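Local coordinates for repeat Five Residue (Rfr) protein or pentapeptide repeat protein (Cyanothece, PDB 2O6W), which is of unknown function but folds as a right-handed, four-sided beta helix built from repeated five-residue units, as in other pentapeptide repeat proteins, at residues L6-L9 with E14-G17. Residues are numbered along the deposited sequence; the frame is centred on the assembly and turned at random.
Sequences LYRL and ECVG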
ATOM      1  N   LEU A   6       9.202  -1.361  13.447  1.00 40.24           N
ATOM      2  CA  LEU A   6      10.019  -0.707  12.442  1.00 41.68           C
ATOM      3  C   LEU A   6      11.213  -1.571  12.057  1.00 42.35           C
ATOM      4  O   LEU A   6      11.642  -1.565  10.906  1.00 40.72           O
ATOM      5  CB  LEU A   6      10.510   0.646  12.956  1.00 40.78           C
ATOM      6  CG  LEU A   6       9.431   1.690  13.253  1.00 41.27           C
ATOM      7  CD1 LEU A   6      10.084   2.957  13.781  1.00 41.97           C
ATOM      8  CD2 LEU A   6       8.636   1.990  12.000  1.00 38.58           C
ATOM      9  N   TYR A   7      11.744  -2.314  13.023  1.00 43.26           N
ATOM     10  CA  TYR A   7      12.891  -3.171  12.764  1.00 44.77           C
ATOM     11  C   TYR A   7      12.484  -4.349  11.900  1.00 44.12           C
ATOM     12  O   TYR A   7      13.194  -4.723  10.973  1.00 43.09           O
ATOM     13  CB  TYR A   7      13.487  -3.695  14.065  1.00 47.88           C
ATOM     14  CG  TYR A   7      14.775  -4.457  13.864  1.00 52.36           C
ATOM     15  CD1 TYR A   7      15.932  -3.801  13.443  1.00 54.76           C
ATOM     16  CD2 TYR A   7      14.846  -5.827  14.112  1.00 55.60           C
ATOM     17  CE1 TYR A   7      17.130  -4.486  13.280  1.00 56.40           C
ATOM     18  CE2 TYR A   7      16.043  -6.525  13.953  1.00 57.91           C
ATOM     19  CZ  TYR A   7      17.177  -5.845  13.540  1.00 59.14           C
ATOM     20  OH  TYR A   7      18.371  -6.523  13.406  1.00 64.51           O
ATOM     21  N   ARG A   8      11.341  -4.943  12.219  1.00 44.51           N
ATOM     22  CA  ARG A   8      10.847  -6.070  11.451  1.00 45.78           C
ATOM     23  C   ARG A   8      10.584  -5.623  10.020  1.00 46.73           C
ATOM     24  O   ARG A   8      10.777  -6.387   9.082  1.00 47.51           O
ATOM     25  CB  ARG A   8       9.559  -6.613  12.074  1.00 44.97           C
ATOM     26  CG  ARG A   8       9.759  -7.291  13.416  1.00 45.96           C
ATOM     27  CD  ARG A   8       8.441  -7.430  14.159  1.00 46.28           C
ATOM     28  NE  ARG A   8       7.455  -8.215  13.425  1.00 47.53           N
ATOM     29  CZ  ARG A   8       6.157  -8.230  13.712  1.00 47.97           C
ATOM     30  NH1 ARG A   8       5.697  -7.498  14.719  1.00 47.27           N
ATOM     31  NH2 ARG A   8       5.318  -8.967  12.993  1.00 47.93           N
ATOM     32  N   LEU A   9      10.152  -4.380   9.855  1.00 48.12           N
ATOM     33  CA  LEU A   9       9.865  -3.853   8.526  1.00 51.26           C
ATOM     34  C   LEU A   9      11.115  -3.622   7.692  1.00 52.48           C
ATOM     35  O   LEU A   9      11.180  -4.016   6.530  1.00 52.78           O
ATOM     36  CB  LEU A   9       9.110  -2.529   8.622  1.00 50.97           C
ATOM     37  CG  LEU A   9       7.608  -2.514   8.380  1.00 51.85           C
ATOM     38  CD1 LEU A   9       7.140  -1.087   8.555  1.00 52.07           C
ATOM     39  CD2 LEU A   9       7.266  -3.024   6.978  1.00 51.06           C
ATOM     40  N   GLU A  14       8.669  -7.384   6.877  1.00 41.92           N
ATOM     41  CA  GLU A  14       7.325  -7.815   7.245  1.00 41.57           C
ATOM     42  C   GLU A  14       6.856  -7.153   8.532  1.00 40.95           C
ATOM     43  O   GLU A  14       7.636  -6.529   9.248  1.00 40.81           O
ATOM     44  CB  GLU A  14       7.275  -9.339   7.414  1.00 41.38           C
ATOM     45  CG  GLU A  14       8.035  -9.864   8.638  1.00 43.15           C
ATOM     46  CD  GLU A  14       7.228  -9.789   9.934  1.00 43.93           C
ATOM     47  OE1 GLU A  14       7.847  -9.698  11.020  1.00 40.44           O
ATOM     48  OE2 GLU A  14       5.981  -9.839   9.869  1.00 44.74           O
ATOM     49  N   CYS A  15       5.565  -7.292   8.801  1.00 41.43           N
ATOM     50  CA  CYS A  15       4.950  -6.759  10.004  1.00 40.07           C
ATOM     51  C   CYS A  15       3.498  -7.223  10.034  1.00 37.84           C
ATOM     52  O   CYS A  15       2.576  -6.430  10.210  1.00 35.27           O
ATOM     53  CB  CYS A  15       5.019  -5.232  10.029  1.00 44.31           C
ATOM     54  SG  CYS A  15       5.307  -4.587  11.711  1.00 47.47           S
ATOM     55  N   VAL A  16       3.317  -8.526   9.850  1.00 37.47           N
ATOM     56  CA  VAL A  16       2.000  -9.144   9.846  1.00 38.05           C
ATOM     57  C   VAL A  16       1.257  -8.862  11.149  1.00 38.77           C
ATOM     58  O   VAL A  16       1.810  -9.036  12.237  1.00 40.89           O
ATOM     59  CB  VAL A  16       2.121 -10.684   9.644  1.00 38.62           C
ATOM     60  CG1 VAL A  16       0.744 -11.343   9.683  1.00 36.42           C
ATOM     61  CG2 VAL A  16       2.803 -10.976   8.311  1.00 36.01           C
ATOM     62  N   GLY A  17       0.011  -8.410  11.027  1.00 37.87           N
ATOM     63  CA  GLY A  17      -0.811  -8.120  12.189  1.00 37.07           C
ATOM     64  C   GLY A  17      -0.368  -6.968  13.077  1.00 37.32           C
ATOM     65  O   GLY A  17      -0.991  -6.720  14.103  1.00 36.70           O
TER
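Glu14 OE1 is gripped by the guanidinium of Arg8: NE of Arg8 gives it a nearly straight bond of 2.9 Å, and NH2 of Arg8 adds a weak one. The NE bond lies in the guanidinium plane and reaches OE1 on its syn side, 28° out of the carboxylate plane. Glu14 OE2 takes a second weak bond from Arg8 NH2, at 3.3 Å, and is met nearly along its C-O axis by the backbone N of Val16 at 3.0 Å; together with the NE bond to OE1, this fixes the carboxylate's rotation. The bend at chi2 of Glu14 (83°) folds its chain back, bringing the acid to Arg8 although its CB points away from the helix. Cys15 SG lies over the centre of one guanidinium face, 4.2 Å above the plane. With an alanine at Glu14, the Arg8 guanidinium would probably lose its carboxylate mate and be freer to turn, and the Val16 N-H its acceptor. Backbone and apolar contacts complete the join: Glu14 N hydrogen-bonds to Arg8 O at 3.2 Å, and Leu9 CG packs on Cys15 CB at 4.1 Å. The contact packs the last turn of helix 2-10 against the loop that follows it; in this loop the disulfide links Cys15 to Cys18, and backbone bonds join Cys15 to Asp57 and Gly17 to Thr59.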